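Long-range contacts in FERM, RhoGEF and pleckstrin domain-containing protein 2 (Mus musculus, PDB 4GYV), which acts as a guanine nucleotide exchange factor that activates RAC1 and plays a role in remodelling the actin cytoskeleton, the present chain being its DH (RhoGEF) domain: residues I11-I15 and L163-L167; K39-M43 and K128-V132; P57-F61 and Q101-F105; Q110-L116 and S198-L202. One frame throughout, in Å; residues are numbered along the deposited sequence.

Contact 1: residues I11-I15 and L163-L167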
loop_
_atom_site.group_PDB
_atom_site.type_symbol
_atom_site.label_atom_id
_atom_site.label_comp_id
_atom_site.label_asym_id
_atom_site.label_seq_id
_atom_site.Cartn_x
_atom_site.Cartn_y
_atom_site.Cartn_z
ATOM N N ILE A 11 18.949 5.292 -10.368
ATOM C CA ILE A 11 18.006 6.029 -11.199
ATOM C C ILE A 11 16.830 5.139 -11.554
ATOM O O ILE A 11 15.684 5.554 -11.445
ATOM C CB ILE A 11 18.663 6.564 -12.471
ATOM C CG1 ILE A 11 19.736 7.566 -12.118
ATOM C CG2 ILE A 11 17.640 7.219 -13.379
ATOM C CD1 ILE A 11 20.685 7.794 -13.261
ATOM N N ALA A 12 17.114 3.905 -11.941
ATOM C CA ALA A 12 16.057 2.938 -12.229
ATOM C C ALA A 12 15.110 2.823 -11.050
ATOM O O ALA A 12 13.894 2.898 -11.206
ATOM C CB ALA A 12 16.643 1.577 -12.554
ATOM N N LYS A 13 15.671 2.671 -9.860
ATOM C CA LYS A 13 14.840 2.507 -8.687
ATOM C C LYS A 13 14.050 3.790 -8.389
ATOM O O LYS A 13 12.883 3.726 -7.988
ATOM C CB LYS A 13 15.677 2.059 -7.499
ATOM C CG LYS A 13 14.810 1.529 -6.386
ATOM C CD LYS A 13 14.697 0.005 -6.314
ATOM C CE LYS A 13 13.435 -0.384 -5.506
ATOM N NZ LYS A 13 13.700 -1.280 -4.328
ATOM N N GLU A 14 14.672 4.944 -8.626
ATOM C CA GLU A 14 14.000 6.231 -8.472
ATOM C C GLU A 14 12.826 6.351 -9.462
ATOM O O GLU A 14 11.755 6.845 -9.113
ATOM C CB GLU A 14 14.993 7.405 -8.631
ATOM C CG GLU A 14 15.967 7.628 -7.440
ATOM C CD GLU A 14 17.201 8.513 -7.784
ATOM O OE1 GLU A 14 17.255 9.061 -8.911
ATOM O OE2 GLU A 14 18.114 8.678 -6.924
ATOM N N ILE A 15 13.024 5.888 -10.697
ATOM C CA ILE A 15 11.946 5.884 -11.681
ATOM C C ILE A 15 10.771 5.041 -11.193
ATOM O O ILE A 15 9.618 5.460 -11.223
ATOM C CB ILE A 15 12.432 5.339 -13.023
ATOM C CG1 ILE A 15 13.402 6.317 -13.686
ATOM C CG2 ILE A 15 11.274 5.096 -13.999
ATOM C CD1 ILE A 15 14.018 5.706 -14.934
ATOM N N LEU A 163 15.250 12.443 -15.555
ATOM C CA LEU A 163 15.764 11.118 -15.238
ATOM C C LEU A 163 16.565 10.518 -16.392
ATOM O O LEU A 163 17.662 10.015 -16.190
ATOM C CB LEU A 163 14.610 10.201 -14.825
ATOM C CG LEU A 163 13.962 10.529 -13.470
ATOM C CD1 LEU A 163 12.495 10.138 -13.444
ATOM C CD2 LEU A 163 14.712 9.886 -12.295
ATOM N N LEU A 164 16.026 10.577 -17.601
ATOM C CA LEU A 164 16.778 10.130 -18.761
ATOM C C LEU A 164 18.059 10.941 -18.973
ATOM O O LEU A 164 19.080 10.421 -19.419
ATOM C CB LEU A 164 15.889 10.137 -19.997
ATOM C CG LEU A 164 15.092 8.836 -19.989
ATOM C CD1 LEU A 164 13.769 8.938 -20.729
ATOM C CD2 LEU A 164 15.968 7.754 -20.598
ATOM N N SER A 165 18.020 12.213 -18.621
ATOM C CA SER A 165 19.219 13.022 -18.717
ATOM C C SER A 165 20.316 12.487 -17.831
ATOM O O SER A 165 21.480 12.488 -18.212
ATOM C CB SER A 165 18.925 14.459 -18.338
ATOM O OG SER A 165 18.179 15.065 -19.370
ATOM N N ARG A 166 19.947 12.029 -16.647
ATOM C CA ARG A 166 20.944 11.588 -15.694
ATOM C C ARG A 166 21.571 10.285 -16.158
ATOM O O ARG A 166 22.795 10.093 -16.050
ATOM C CB ARG A 166 20.311 11.399 -14.336
ATOM C CG ARG A 166 19.444 12.548 -13.895
ATOM C CD ARG A 166 19.767 12.954 -12.465
ATOM N NE ARG A 166 19.813 11.808 -11.562
ATOM C CZ ARG A 166 18.744 11.279 -10.982
ATOM N NH1 ARG A 166 17.526 11.807 -11.198
ATOM N NH2 ARG A 166 18.906 10.237 -10.172
ATOM N N LEU A 167 20.722 9.393 -16.664
ATOM C CA LEU A 167 21.169 8.123 -17.223
ATOM C C LEU A 167 22.114 8.378 -18.380
ATOM O O LEU A 167 23.185 7.790 -18.445
ATOM C CB LEU A 167 19.987 7.273 -17.710
ATOM C CG LEU A 167 19.261 6.389 -16.700
ATOM C CD1 LEU A 167 18.084 5.688 -17.354
ATOM C CD2 LEU A 167 20.221 5.376 -16.116
#

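Contact 2: residues K39-M43 and K128-V132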
loop_
_atom_site.group_PDB
_atom_site.type_symbol
_atom_site.label_atom_id
_atom_site.label_comp_id
_atom_site.label_asym_id
_atom_site.label_seq_id
_atom_site.Cartn_x
_atom_site.Cartn_y
_atom_site.Cartn_z
ATOM N N LYS A 39 -21.848 9.662 -7.496
ATOM C CA LYS A 39 -22.805 9.501 -6.401
ATOM C C LYS A 39 -23.630 10.759 -6.148
ATOM O O LYS A 39 -24.799 10.690 -5.769
ATOM C CB LYS A 39 -22.087 9.091 -5.116
ATOM C CG LYS A 39 -23.023 8.929 -3.954
ATOM C CD LYS A 39 -22.335 9.000 -2.625
ATOM C CE LYS A 39 -23.328 9.063 -1.473
ATOM N NZ LYS A 39 -22.627 9.081 -0.159
ATOM N N GLU A 40 -23.007 11.908 -6.372
ATOM C CA GLU A 40 -23.637 13.193 -6.128
ATOM C C GLU A 40 -24.240 13.823 -7.392
ATOM O O GLU A 40 -24.903 14.849 -7.311
ATOM C CB GLU A 40 -22.621 14.143 -5.491
ATOM C CG GLU A 40 -23.115 14.866 -4.245
ATOM C CD GLU A 40 -23.270 13.950 -3.042
ATOM O OE1 GLU A 40 -22.457 13.007 -2.897
ATOM O OE2 GLU A 40 -24.214 14.184 -2.248
ATOM N N GLU A 41 -24.011 13.205 -8.548
ATOM C CA GLU A 41 -24.517 13.704 -9.830
ATOM C C GLU A 41 -24.219 15.191 -10.012
ATOM O O GLU A 41 -25.066 15.964 -10.459
ATOM C CB GLU A 41 -26.012 13.410 -9.965
ATOM C CG GLU A 41 -26.351 11.928 -9.776
ATOM C CD GLU A 41 -27.838 11.603 -9.921
ATOM O OE1 GLU A 41 -28.160 10.506 -10.440
ATOM O OE2 GLU A 41 -28.683 12.428 -9.505
ATOM N N ALA A 42 -22.994 15.573 -9.671
ATOM C CA ALA A 42 -22.637 16.975 -9.522
ATOM C C ALA A 42 -22.028 17.599 -10.767
ATOM O O ALA A 42 -21.916 18.815 -10.867
ATOM C CB ALA A 42 -21.685 17.127 -8.367
HETATM N N MSE A 43 -21.607 16.772 -11.706
HETATM C CA MSE A 43 -20.954 17.302 -12.884
HETATM C C MSE A 43 -21.724 16.978 -14.161
HETATM O O MSE A 43 -22.179 15.843 -14.358
HETATM C CB MSE A 43 -19.540 16.760 -12.958
HETATM C CG MSE A 43 -18.617 17.528 -13.879
HETATM SE SE MSE A 43 -16.802 16.807 -13.763
HETATM C CE MSE A 43 -16.125 17.832 -12.251
ATOM N N LYS A 128 -23.335 23.811 -6.197
ATOM C CA LYS A 128 -23.363 22.389 -5.839
ATOM C C LYS A 128 -22.069 21.628 -6.168
ATOM O O LYS A 128 -21.589 20.827 -5.361
ATOM C CB LYS A 128 -24.558 21.678 -6.480
ATOM C CG LYS A 128 -24.535 20.173 -6.248
ATOM C CD LYS A 128 -25.811 19.481 -6.708
ATOM C CE LYS A 128 -25.731 17.972 -6.458
ATOM N NZ LYS A 128 -26.943 17.233 -6.927
ATOM N N LEU A 129 -21.517 21.853 -7.355
ATOM C CA LEU A 129 -20.250 21.230 -7.705
ATOM C C LEU A 129 -19.190 21.748 -6.756
ATOM O O LEU A 129 -18.330 20.989 -6.308
ATOM C CB LEU A 129 -19.845 21.536 -9.148
ATOM C CG LEU A 129 -18.452 21.061 -9.579
ATOM C CD1 LEU A 129 -18.395 19.558 -9.674
ATOM C CD2 LEU A 129 -18.057 21.681 -10.903
ATOM N N GLU A 130 -19.252 23.042 -6.448
ATOM C CA GLU A 130 -18.281 23.629 -5.534
ATOM C C GLU A 130 -18.298 22.895 -4.198
ATOM O O GLU A 130 -17.247 22.543 -3.659
ATOM C CB GLU A 130 -18.537 25.113 -5.323
ATOM C CG GLU A 130 -17.498 25.782 -4.444
ATOM C CD GLU A 130 -17.871 27.203 -4.079
ATOM O OE1 GLU A 130 -17.020 27.896 -3.487
ATOM O OE2 GLU A 130 -19.015 27.629 -4.379
ATOM N N ALA A 131 -19.503 22.645 -3.690
ATOM C CA ALA A 131 -19.701 21.943 -2.422
ATOM C C ALA A 131 -19.096 20.545 -2.423
ATOM O O ALA A 131 -18.485 20.122 -1.434
ATOM C CB ALA A 131 -21.160 21.855 -2.114
ATOM N N VAL A 132 -19.288 19.830 -3.531
ATOM C CA VAL A 132 -18.721 18.496 -3.694
ATOM C C VAL A 132 -17.196 18.479 -3.652
ATOM O O VAL A 132 -16.609 17.586 -3.034
ATOM C CB VAL A 132 -19.193 17.853 -4.989
ATOM C CG1 VAL A 132 -18.473 16.546 -5.213
ATOM C CG2 VAL A 132 -20.695 17.648 -4.937
#

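Contact 3: residues P57-F61 and Q101-F105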
loop_
_atom_site.group_PDB
_atom_site.type_symbol
_atom_site.label_atom_id
_atom_site.label_comp_id
_atom_site.label_asym_id
_atom_site.label_seq_id
_atom_site.Cartn_x
_atom_site.Cartn_y
_atom_site.Cartn_z
ATOM N N PRO A 57 -6.869 7.512 -20.365
ATOM C CA PRO A 57 -5.820 6.900 -21.199
ATOM C C PRO A 57 -4.410 7.120 -20.640
ATOM O O PRO A 57 -3.579 6.229 -20.758
ATOM C CB PRO A 57 -5.954 7.636 -22.540
ATOM C CG PRO A 57 -7.178 8.432 -22.455
ATOM C CD PRO A 57 -7.448 8.697 -21.019
ATOM N N VAL A 58 -4.153 8.300 -20.075
ATOM C CA VAL A 58 -2.881 8.590 -19.438
ATOM C C VAL A 58 -2.594 7.568 -18.345
ATOM O O VAL A 58 -1.482 7.030 -18.259
ATOM C CB VAL A 58 -2.866 10.012 -18.826
ATOM C CG1 VAL A 58 -1.772 10.149 -17.758
ATOM C CG2 VAL A 58 -2.698 11.048 -19.902
ATOM N N TYR A 59 -3.594 7.287 -17.517
ATOM C CA TYR A 59 -3.434 6.262 -16.491
ATOM C C TYR A 59 -3.099 4.884 -17.090
ATOM O O TYR A 59 -2.217 4.183 -16.593
ATOM C CB TYR A 59 -4.674 6.190 -15.621
ATOM C CG TYR A 59 -4.616 5.181 -14.512
ATOM C CD1 TYR A 59 -5.012 3.866 -14.720
ATOM C CD2 TYR A 59 -4.200 5.549 -13.242
ATOM C CE1 TYR A 59 -4.970 2.935 -13.700
ATOM C CE2 TYR A 59 -4.172 4.624 -12.203
ATOM C CZ TYR A 59 -4.554 3.321 -12.440
ATOM O OH TYR A 59 -4.512 2.407 -11.413
ATOM N N GLU A 60 -3.782 4.495 -18.161
ATOM C CA GLU A 60 -3.466 3.217 -18.789
ATOM C C GLU A 60 -2.008 3.158 -19.221
ATOM O O GLU A 60 -1.344 2.142 -19.040
ATOM C CB GLU A 60 -4.374 2.932 -19.978
ATOM C CG GLU A 60 -5.759 2.564 -19.563
ATOM C CD GLU A 60 -6.681 2.357 -20.742
ATOM O OE1 GLU A 60 -6.147 2.101 -21.867
ATOM O OE2 GLU A 60 -7.926 2.456 -20.519
ATOM N N PHE A 61 -1.518 4.252 -19.788
ATOM C CA PHE A 61 -0.149 4.300 -20.230
ATOM C C PHE A 61 0.832 4.028 -19.088
ATOM O O PHE A 61 1.706 3.148 -19.192
ATOM C CB PHE A 61 0.190 5.637 -20.864
ATOM C CG PHE A 61 1.648 5.842 -20.996
ATOM C CD1 PHE A 61 2.330 5.285 -22.067
ATOM C CD2 PHE A 61 2.359 6.522 -20.010
ATOM C CE1 PHE A 61 3.690 5.428 -22.185
ATOM C CE2 PHE A 61 3.722 6.668 -20.113
ATOM C CZ PHE A 61 4.396 6.118 -21.206
ATOM N N GLN A 101 6.025 5.300 -27.075
ATOM C CA GLN A 101 4.587 5.062 -26.960
ATOM C C GLN A 101 3.880 6.333 -26.546
ATOM O O GLN A 101 2.751 6.599 -26.944
ATOM C CB GLN A 101 4.305 4.009 -25.901
ATOM C CG GLN A 101 4.068 2.636 -26.435
ATOM C CD GLN A 101 4.298 1.562 -25.379
ATOM O OE1 GLN A 101 4.363 1.855 -24.168
ATOM N NE2 GLN A 101 4.441 0.305 -25.832
ATOM N N LEU A 102 4.561 7.105 -25.720
ATOM C CA LEU A 102 3.997 8.283 -25.108
ATOM C C LEU A 102 3.574 9.269 -26.182
ATOM O O LEU A 102 2.638 10.040 -25.991
ATOM C CB LEU A 102 5.053 8.891 -24.200
ATOM C CG LEU A 102 4.690 9.987 -23.230
ATOM C CD1 LEU A 102 3.572 9.508 -22.359
ATOM C CD2 LEU A 102 5.930 10.291 -22.417
ATOM N N LYS A 103 4.255 9.234 -27.321
ATOM C CA LYS A 103 3.946 10.157 -28.400
ATOM C C LYS A 103 2.492 10.042 -28.842
ATOM O O LYS A 103 1.880 11.022 -29.256
ATOM C CB LYS A 103 4.889 9.945 -29.583
ATOM C CG LYS A 103 6.332 10.311 -29.295
ATOM C CD LYS A 103 7.182 10.142 -30.543
ATOM C CE LYS A 103 8.649 10.428 -30.270
ATOM N NZ LYS A 103 9.534 9.999 -31.399
ATOM N N GLU A 104 1.943 8.843 -28.722
ATOM C CA GLU A 104 0.557 8.565 -29.079
ATOM C C GLU A 104 -0.433 9.052 -28.015
ATOM O O GLU A 104 -1.632 8.828 -28.124
ATOM C CB GLU A 104 0.380 7.062 -29.321
ATOM C CG GLU A 104 1.250 6.538 -30.426
ATOM C CD GLU A 104 0.913 7.182 -31.751
ATOM O OE1 GLU A 104 1.675 8.065 -32.208
ATOM O OE2 GLU A 104 -0.127 6.810 -32.338
ATOM N N PHE A 105 0.077 9.731 -26.995
ATOM C CA PHE A 105 -0.751 10.219 -25.894
ATOM C C PHE A 105 -0.663 11.730 -25.681
ATOM O O PHE A 105 -1.305 12.253 -24.781
ATOM C CB PHE A 105 -0.344 9.533 -24.589
ATOM C CG PHE A 105 -0.763 8.104 -24.505
ATOM C CD1 PHE A 105 -0.055 7.122 -25.161
ATOM C CD2 PHE A 105 -1.874 7.735 -23.769
ATOM C CE1 PHE A 105 -0.447 5.796 -25.088
ATOM C CE2 PHE A 105 -2.269 6.404 -23.693
ATOM C CZ PHE A 105 -1.549 5.438 -24.356
#

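Contact 4: residues Q110-L116 and S198-L202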
loop_
_atom_site.group_PDB
_atom_site.type_symbol
_atom_site.label_atom_id
_atom_site.label_comp_id
_atom_site.label_asym_id
_atom_site.label_seq_id
_atom_site.Cartn_x
_atom_site.Cartn_y
_atom_site.Cartn_z
ATOM N N GLN A 110 -2.120 17.562 -23.808
ATOM C CA GLN A 110 -2.348 18.861 -24.407
ATOM C C GLN A 110 -3.677 19.493 -23.988
ATOM O O GLN A 110 -3.824 20.701 -24.052
ATOM C CB GLN A 110 -2.304 18.730 -25.925
ATOM C CG GLN A 110 -1.958 19.983 -26.622
ATOM C CD GLN A 110 -0.502 20.031 -26.956
ATOM O OE1 GLN A 110 -0.048 19.302 -27.839
ATOM N NE2 GLN A 110 0.255 20.889 -26.255
ATOM N N ARG A 111 -4.645 18.690 -23.563
ATOM C CA ARG A 111 -5.950 19.242 -23.191
ATOM C C ARG A 111 -6.070 19.556 -21.697
ATOM O O ARG A 111 -7.077 20.103 -21.257
ATOM C CB ARG A 111 -7.115 18.362 -23.690
ATOM C CG ARG A 111 -7.339 18.472 -25.186
ATOM C CD ARG A 111 -8.349 17.469 -25.713
ATOM N NE ARG A 111 -8.454 17.512 -27.176
ATOM C CZ ARG A 111 -9.077 18.478 -27.865
ATOM N NH1 ARG A 111 -9.135 18.435 -29.202
ATOM N NH2 ARG A 111 -9.649 19.493 -27.217
ATOM N N HIS A 112 -5.032 19.250 -20.928
ATOM C CA HIS A 112 -5.115 19.399 -19.477
ATOM C C HIS A 112 -5.325 20.813 -18.989
ATOM O O HIS A 112 -6.095 21.023 -18.072
ATOM C CB HIS A 112 -3.919 18.769 -18.769
ATOM C CG HIS A 112 -3.927 17.271 -18.798
ATOM N ND1 HIS A 112 -2.958 16.509 -18.189
ATOM C CD2 HIS A 112 -4.782 16.400 -19.383
ATOM C CE1 HIS A 112 -3.224 15.229 -18.387
ATOM N NE2 HIS A 112 -4.331 15.137 -19.100
ATOM N N ASP A 113 -4.659 21.784 -19.591
ATOM C CA ASP A 113 -4.848 23.167 -19.165
ATOM C C ASP A 113 -6.272 23.621 -19.471
ATOM O O ASP A 113 -6.854 24.457 -18.766
ATOM C CB ASP A 113 -3.841 24.074 -19.855
ATOM C CG ASP A 113 -3.951 24.014 -21.362
ATOM O OD1 ASP A 113 -3.538 22.983 -21.943
ATOM O OD2 ASP A 113 -4.449 24.992 -21.960
ATOM N N GLU A 114 -6.832 23.053 -20.531
ATOM C CA GLU A 114 -8.213 23.311 -20.895
ATOM C C GLU A 114 -9.162 22.638 -19.888
ATOM O O GLU A 114 -10.112 23.258 -19.420
ATOM C CB GLU A 114 -8.447 22.835 -22.323
ATOM C CG GLU A 114 -9.884 22.727 -22.752
ATOM C CD GLU A 114 -10.033 22.025 -24.107
ATOM O OE1 GLU A 114 -11.194 21.802 -24.529
ATOM O OE2 GLU A 114 -8.992 21.706 -24.745
ATOM N N VAL A 115 -8.886 21.381 -19.543
ATOM C CA VAL A 115 -9.656 20.658 -18.533
ATOM C C VAL A 115 -9.689 21.459 -17.240
ATOM O O VAL A 115 -10.709 21.599 -16.570
ATOM C CB VAL A 115 -9.016 19.283 -18.225
ATOM C CG1 VAL A 115 -9.525 18.727 -16.881
ATOM C CG2 VAL A 115 -9.278 18.302 -19.364
ATOM N N LEU A 116 -8.542 22.003 -16.905
ATOM C CA LEU A 116 -8.412 22.777 -15.702
ATOM C C LEU A 116 -9.246 24.067 -15.734
ATOM O O LEU A 116 -10.013 24.305 -14.803
ATOM C CB LEU A 116 -6.949 23.079 -15.477
ATOM C CG LEU A 116 -6.626 23.689 -14.138
ATOM C CD1 LEU A 116 -7.162 22.794 -13.045
ATOM C CD2 LEU A 116 -5.122 23.792 -14.076
ATOM N N SER A 198 1.586 24.069 -23.451
ATOM C CA SER A 198 0.606 23.609 -22.475
ATOM C C SER A 198 1.212 23.570 -21.086
ATOM O O SER A 198 0.534 23.825 -20.083
ATOM C CB SER A 198 0.059 22.228 -22.854
ATOM O OG SER A 198 -0.906 22.331 -23.885
ATOM N N LEU A 199 2.495 23.237 -21.032
ATOM C CA LEU A 199 3.222 23.198 -19.772
ATOM C C LEU A 199 3.172 24.583 -19.115
ATOM O O LEU A 199 2.610 24.712 -18.017
ATOM C CB LEU A 199 4.669 22.722 -19.994
ATOM C CG LEU A 199 5.712 22.875 -18.871
ATOM C CD1 LEU A 199 5.344 22.035 -17.657
ATOM C CD2 LEU A 199 7.138 22.556 -19.372
ATOM N N THR A 200 3.709 25.613 -19.792
ATOM C CA THR A 200 3.753 26.942 -19.181
ATOM C C THR A 200 2.352 27.489 -18.939
ATOM O O THR A 200 2.147 28.301 -18.043
ATOM C CB THR A 200 4.628 28.015 -19.946
ATOM O OG1 THR A 200 3.887 28.587 -21.013
ATOM C CG2 THR A 200 5.949 27.446 -20.485
ATOM N N ARG A 201 1.380 27.037 -19.720
ATOM C CA ARG A 201 0.011 27.464 -19.493
ATOM C C ARG A 201 -0.442 26.925 -18.144
ATOM O O ARG A 201 -1.128 27.615 -17.388
ATOM C CB ARG A 201 -0.896 26.980 -20.613
ATOM C CG ARG A 201 -1.985 27.952 -21.008
ATOM C CD ARG A 201 -1.856 28.324 -22.480
ATOM N NE ARG A 201 -1.804 27.145 -23.349
ATOM C CZ ARG A 201 -1.677 27.179 -24.677
ATOM N NH1 ARG A 201 -1.593 28.344 -25.315
ATOM N NH2 ARG A 201 -1.633 26.038 -25.368
ATOM N N LEU A 202 -0.023 25.697 -17.835
ATOM C CA LEU A 202 -0.406 25.034 -16.591
ATOM C C LEU A 202 0.327 25.632 -15.387
ATOM O O LEU A 202 -0.284 25.884 -14.353
ATOM C CB LEU A 202 -0.183 23.522 -16.700
ATOM C CG LEU A 202 -1.307 22.708 -17.374
ATOM C CD1 LEU A 202 -0.766 21.403 -17.928
ATOM C CD2 LEU A 202 -2.512 22.428 -16.457
#

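Contact 1: residues I11-I15 and L163-L167
Glu14 and Arg166 meet because each sets CG beside its own backbone N. Glu14 then runs on extended from its chi1 of -74°, whereas Arg166 bends at chi2 and chi3, which turns an edge of its guanidinium toward Glu14. They form a salt bridge in which Glu14 OE1 meets Arg166 NH2 at the edge of the guanidinium, near its plane, with the carboxylate and guanidinium planes 44° apart. The modelled OE1 to NH2 separation is too short to be trusted as a distance.

Ile11 fills the space between this pair and the leucines. Its CG1 lies 3.4 Å from Arg166 NH2. Its CD1 packs against Leu167 CD2 at 3.8 Å, the two side chains lying alongside each other and running opposite ways. CG2 lies 3.8 Å from Leu167 CG and 4.1 Å from Leu163 CD2. One turn on, Ile15 CG1 touches Leu163 CD1 at 3.9 Å. With only an alanine at Ile11, a gap is likely to open beside Leu167 and Leu163, and the guanidinium would probably lose its apolar neighbour.

The segments are nearly antiparallel, at 169°, and join helix 7-39 to helix 152-170 in the DH bundle. Leu95 of helix 92-102 covers Ile15 and Leu167. The other carboxylate oxygen, Glu14 OE2, is hydrogen-bonded to His159 of a neighbouring subunit. The chemistry is thus an apolar core with an ion pair along one side, and Glu14 probably offsets part of the charge of Arg166, which comes close to Arg166 of that neighbouring subunit.

Contact 2: residues K39-M43 and K128-V132
Lys128 NZ donates a weak hydrogen bond to the backbone oxygen Glu40 O, at 3.2 Å. The lysine reaches it with CG anti to its backbone N (chi1 174°) and a fully extended chain beyond. The acceptor lies where helix 7-39 gives way to a loop. Glu41 has positive phi there, and two bonds back into the last turn make a Schellman motif. The carboxylates of Glu40 and Glu41 do not touch the ammonium, although their charges may still attract it.

Apart from this bond the contact is apolar. Ala42 CB rests on Val132 CG2 at 3.6 Å. Val132 CG2 also meets Glu40 CG at 3.8 Å, so the aliphatic part of Glu40 lies alongside the valine. Leu129 CD1 lies 3.8 Å from Ala42 O. It also touches Met43 CE, the end of a selenomethionine side chain that turns at its last torsion to meet the leucine.

The loop after helix 7-39 is thus packed on one side of helix 127-137 within the DH helical bundle. Around it, Leu119 of helix 112-124 packs on Met43, while Leu37 of helix 7-39 touches both Met43 and Leu129. Val36 of the same helix meets Val132.

Contact 3: residues P57-F61 and Q101-F105
Phe61 and Phe105 form an edge-to-face aromatic pair inside the all-helical DH bundle. The edge of the Phe61 ring is directed at the face of Phe105, with centroids 5.4 Å apart and planes at 54°, well short of perpendicular. Phe61 thereby joins helix 56-77 to the turn that follows helix 92-102. Phe105 occupies the N-cap position of the next helix, 106-110.

Each ring also receives an aliphatic group over one face. Leu102 CD1 sits over Phe61, 3.8 Å from the ring centroid and offset toward the CE2 and CZ rim. This is a CH-pi contact. Over the Phe105 face lies Phe61 CB, 4.0 Å from that centroid, in a second CH-pi contact. Phe61 therefore touches Phe105 through both its CB and its ring. Its CG is anti to the backbone N (chi1 165°), which carries the ring away from the helix and across to Leu102. Gln101 closes the edge of the Phe61 ring with its CB.

The core continues through neighbouring helices. Phe109 of helix 106-110 packs on Val58 and Leu102, and Ile188 of helix 178-194 also meets Leu102. At the other end of the contact the Phe105 ring lies beside the first turn of the 57-61 segment, where Pro57 CB is 4.1 Å from Phe105 CE2.

Contact 4: residues Q110-L116 and S198-L202
Asp113 and Leu202 bring their CA atoms within 5.5 Å, where the short helical segments 112-116 and 198-202 run in roughly the same direction, at 29°, with a closest axis approach of 9.5 Å. The polar half of the contact centres on Ser198 OG. Gln110 NE2 donates to it at 3.0 Å in a nearly straight bond (169°), with OG in the amide plane. Gln110 CB points away from the other helix, and a bend at chi2 swings the amide back to the serine. Asp113 OD1 and Gln110 O each lie 3.3 Å from Ser198 OG, two possible weak acceptors for its one proton. Asp113 OD2 makes a long salt bridge to Arg201 NE at 3.7 Å.

Leu202 supplies the apolar half. Its CG packs on Asp113 CB and its CD2 on Leu116 CD2, both at 3.8 Å. Val154 of helix 152-170 also touches Leu202. A leucine in place of Gln110 would probably leave Ser198 OG without its firm donor, and Glu194 O without the weak bond it takes from the same amide.

The contact ties the last helix of the chain, 196-212, to the body of the helical bundle. A long final helix beside the bundle is characteristic of DH domains, where it commonly leads on toward a PH domain.

Overall arrangement
All four contacts hold together one all-helical DH domain. Contacts 1 and 2 lie on opposite sides of the chain's centre, about 40 Å apart between their own centres. Helix 7-39 spans that distance, carrying 11-15 near its start and ending at the loop of contact 2. Contact 3 falls within the span that contact 2 closes, which in turn falls within that of contact 1. Contact 4 begins after contact 3 is complete and crosses contacts 1 and 2 along the chain. It lies closest to contact 3, about 16 Å between centres. Distant helices are thus bound into one elongated bundle, the domain that the PH domains can hold in an autoinhibited state.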